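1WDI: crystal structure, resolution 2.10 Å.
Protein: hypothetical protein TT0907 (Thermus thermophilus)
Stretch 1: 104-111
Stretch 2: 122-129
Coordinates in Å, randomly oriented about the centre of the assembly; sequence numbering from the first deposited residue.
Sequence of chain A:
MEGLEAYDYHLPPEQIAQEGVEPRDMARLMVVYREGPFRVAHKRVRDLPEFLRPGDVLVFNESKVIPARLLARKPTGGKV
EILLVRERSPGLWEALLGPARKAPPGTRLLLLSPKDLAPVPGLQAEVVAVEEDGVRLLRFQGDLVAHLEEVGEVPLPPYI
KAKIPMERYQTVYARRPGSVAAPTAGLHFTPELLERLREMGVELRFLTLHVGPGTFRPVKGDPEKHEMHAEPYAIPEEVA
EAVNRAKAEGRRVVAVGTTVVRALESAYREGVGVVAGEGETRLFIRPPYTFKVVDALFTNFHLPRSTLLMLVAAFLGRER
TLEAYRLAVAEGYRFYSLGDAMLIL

Stretch 1 (104-111) PPGTRLLL
Stretch 2, residues 122-129: GLQAEVVA

The most unusual feature of this contact is a crowded carbonyl: Gly106 O accepts a hydrogen bond from Val127 N at 2.8 Å and also lies 2.9 Å from Glu126 CA, in a CA-H...O contact. The bond is bent, with an angle of 138° at the hydrogen.

Strand 107-111 runs antiparallel to the strand that ends at Glu126. Their N-to-C directions differ by 155°, and the axes approach to 4.5 Å. Thr107 pairs with Glu126, Arg108 with Ala125 and Leu109 with Gln124. Thr107 CA lies 4.0 Å from Glu126 CA, Arg108 CA 5.3 Å from Ala125 CA, and Leu109 CA 4.7 Å from Gln124 CA. Arg108 and Ala125 form the hydrogen-bonded pair: Arg108 N donates to Ala125 O at 2.7 Å, and Ala125 N donates to Arg108 O at 3.0 Å. Leu110 N donates to Leu123 O at 3.2 Å. Two further CA-H...O contacts accompany these bonds, Thr107 CA to Ala125 O at 3.3 Å and Gln124 CA to Arg108 O at 3.4 Å.

Backbone angles are mostly extended. Arg108 has phi/psi -139/153, Ala125 -164/155 and Glu126 -140/133. Gly106 lies at -143/-153. Gly122, at 71/-31, marks a corner; its positive phi favours glycine.

Side chains are modelled only to CB, so no rotamers are defined. Thr107, Leu109, Gln124 and Glu126 share one face of the sheet; Arg108 and Ala125 share the other. Apolar contacts occur near both ends of the pairing. Leu110 CB meets Leu123 CB at 3.5 Å. Pro105 CB lies 3.8 Å from Val127 CB, whose CA-to-CB bond points toward the first stretch. Apolar side chains of this kind can pack against each other at the ends of the ladder, though only their CB atoms are modelled. The stretches bury 365 Å² in total, with Val127 and Leu123 the most covered residues. Backbone polar groups supply all four hydrogen bonds.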

ATOM      1  N   PRO A 104      -2.802 -12.694 -34.847  1.00 82.85           N
ATOM      2  CA  PRO A 104      -3.210 -13.834 -34.033  1.00 80.99           C
ATOM      3  C   PRO A 104      -2.092 -14.340 -33.129  1.00 79.86           C
ATOM      4  O   PRO A 104      -0.949 -13.891 -33.221  1.00 79.98           O
ATOM      5  CB  PRO A 104      -3.699 -14.960 -34.931  1.00 81.12           C
ATOM      6  N   PRO A 105      -2.434 -15.284 -32.256  1.00 78.38           N
ATOM      7  CA  PRO A 105      -1.475 -15.865 -31.324  1.00 77.00           C
ATOM      8  C   PRO A 105      -0.202 -16.310 -32.036  1.00 75.83           C
ATOM      9  O   PRO A 105      -0.195 -17.322 -32.738  1.00 76.27           O
ATOM     10  CB  PRO A 105      -2.108 -17.047 -30.600  1.00 76.91           C
ATOM     11  N   GLY A 106       0.873 -15.551 -31.847  1.00 73.94           N
ATOM     12  CA  GLY A 106       2.155 -15.857 -32.472  1.00 71.41           C
ATOM     13  C   GLY A 106       3.323 -15.529 -31.543  1.00 69.68           C
ATOM     14  O   GLY A 106       3.180 -15.550 -30.321  1.00 69.32           O
ATOM     15  N   THR A 107       4.479 -15.231 -32.132  1.00 67.26           N
ATOM     16  CA  THR A 107       5.677 -14.895 -31.368  1.00 64.72           C
ATOM     17  C   THR A 107       6.184 -13.511 -31.766  1.00 62.98           C
ATOM     18  O   THR A 107       6.059 -13.104 -32.923  1.00 61.95           O
ATOM     19  CB  THR A 107       6.761 -15.941 -31.608  1.00 64.42           C
ATOM     20  N   ARG A 108       6.758 -12.792 -30.807  1.00 61.20           N
ATOM     21  CA  ARG A 108       7.263 -11.450 -31.070  1.00 59.89           C
ATOM     22  C   ARG A 108       8.600 -11.167 -30.392  1.00 58.29           C
ATOM     23  O   ARG A 108       8.925 -11.749 -29.358  1.00 57.85           O
ATOM     24  CB  ARG A 108       6.229 -10.416 -30.633  1.00 59.09           C
ATOM     25  N   LEU A 109       9.368 -10.265 -30.992  1.00 56.57           N
ATOM     26  CA  LEU A 109      10.669  -9.882 -30.460  1.00 56.37           C
ATOM     27  C   LEU A 109      10.584  -8.483 -29.859  1.00 56.71           C
ATOM     28  O   LEU A 109      10.135  -7.540 -30.513  1.00 55.81           O
ATOM     29  CB  LEU A 109      11.714  -9.914 -31.568  1.00 55.91           C
ATOM     30  N   LEU A 110      11.013  -8.352 -28.607  1.00 57.15           N
ATOM     31  CA  LEU A 110      10.987  -7.065 -27.925  1.00 58.56           C
ATOM     32  C   LEU A 110      12.010  -6.132 -28.562  1.00 59.80           C
ATOM     33  O   LEU A 110      13.180  -6.486 -28.703  1.00 59.25           O
ATOM     34  CB  LEU A 110      11.293  -7.253 -26.444  1.00 57.91           C
ATOM     35  N   LEU A 111      11.564  -4.942 -28.948  1.00 61.35           N
ATOM     36  CA  LEU A 111      12.446  -3.964 -29.574  1.00 64.08           C
ATOM     37  C   LEU A 111      12.861  -2.881 -28.585  1.00 66.38           C
ATOM     38  O   LEU A 111      12.035  -2.365 -27.831  1.00 66.39           O
ATOM     39  CB  LEU A 111      11.752  -3.336 -30.778  1.00 64.51           C
ATOM     40  N   GLY A 122      17.587 -11.931 -26.548  1.00 73.36           N
ATOM     41  CA  GLY A 122      16.838 -12.896 -25.744  1.00 72.64           C
ATOM     42  C   GLY A 122      15.386 -12.506 -25.467  1.00 71.83           C
ATOM     43  O   GLY A 122      14.524 -13.375 -25.326  1.00 72.05           O
ATOM     44  N   LEU A 123      15.114 -11.207 -25.389  1.00 70.51           N
ATOM     45  CA  LEU A 123      13.763 -10.728 -25.115  1.00 69.21           C
ATOM     46  C   LEU A 123      12.765 -11.190 -26.173  1.00 68.73           C
ATOM     47  O   LEU A 123      12.793 -10.728 -27.313  1.00 67.73           O
ATOM     48  CB  LEU A 123      13.761  -9.209 -25.024  1.00 69.19           C
ATOM     49  N   GLN A 124      11.880 -12.102 -25.787  1.00 68.56           N
ATOM     50  CA  GLN A 124      10.872 -12.623 -26.701  1.00 69.23           C
ATOM     51  C   GLN A 124       9.569 -12.911 -25.963  1.00 69.50           C
ATOM     52  O   GLN A 124       9.529 -12.917 -24.735  1.00 69.00           O
ATOM     53  CB  GLN A 124      11.385 -13.895 -27.373  1.00 69.61           C
ATOM     54  N   ALA A 125       8.504 -13.148 -26.721  1.00 70.49           N
ATOM     55  CA  ALA A 125       7.200 -13.440 -26.139  1.00 72.02           C
ATOM     56  C   ALA A 125       6.273 -14.049 -27.187  1.00 72.85           C
ATOM     57  O   ALA A 125       6.452 -13.832 -28.385  1.00 72.54           O
ATOM     58  CB  ALA A 125       6.584 -12.167 -25.569  1.00 71.94           C
ATOM     59  N   GLU A 126       5.285 -14.811 -26.730  1.00 74.53           N
ATOM     60  CA  GLU A 126       4.332 -15.447 -27.631  1.00 76.45           C
ATOM     61  C   GLU A 126       2.918 -15.399 -27.061  1.00 77.73           C
ATOM     62  O   GLU A 126       2.699 -15.707 -25.891  1.00 77.27           O
ATOM     63  CB  GLU A 126       4.744 -16.891 -27.890  1.00 76.54           C
ATOM     64  N   VAL A 127       1.962 -15.009 -27.898  1.00 79.80           N
ATOM     65  CA  VAL A 127       0.567 -14.922 -27.483  1.00 81.97           C
ATOM     66  C   VAL A 127       0.034 -16.297 -27.093  1.00 83.47           C
ATOM     67  O   VAL A 127       0.005 -17.215 -27.913  1.00 84.00           O
ATOM     68  CB  VAL A 127      -0.274 -14.336 -28.609  1.00 81.72           C
ATOM     69  N   VAL A 128      -0.390 -16.430 -25.840  1.00 85.25           N
ATOM     70  CA  VAL A 128      -0.916 -17.693 -25.337  1.00 87.01           C
ATOM     71  C   VAL A 128      -2.441 -17.756 -25.424  1.00 88.30           C
ATOM     72  O   VAL A 128      -3.001 -17.963 -26.502  1.00 88.49           O
ATOM     73  CB  VAL A 128      -0.464 -17.905 -23.895  1.00 87.01           C
ATOM     74  N   ALA A 129      -3.106 -17.577 -24.286  1.00 89.55           N
ATOM     75  CA  ALA A 129      -4.566 -17.622 -24.226  1.00 90.87           C
ATOM     76  C   ALA A 129      -5.198 -16.263 -24.531  1.00 91.82           C
ATOM     77  O   ALA A 129      -4.656 -15.476 -25.309  1.00 92.01           O
ATOM     78  CB  ALA A 129      -5.013 -18.111 -22.852  1.00 90.82           C
TER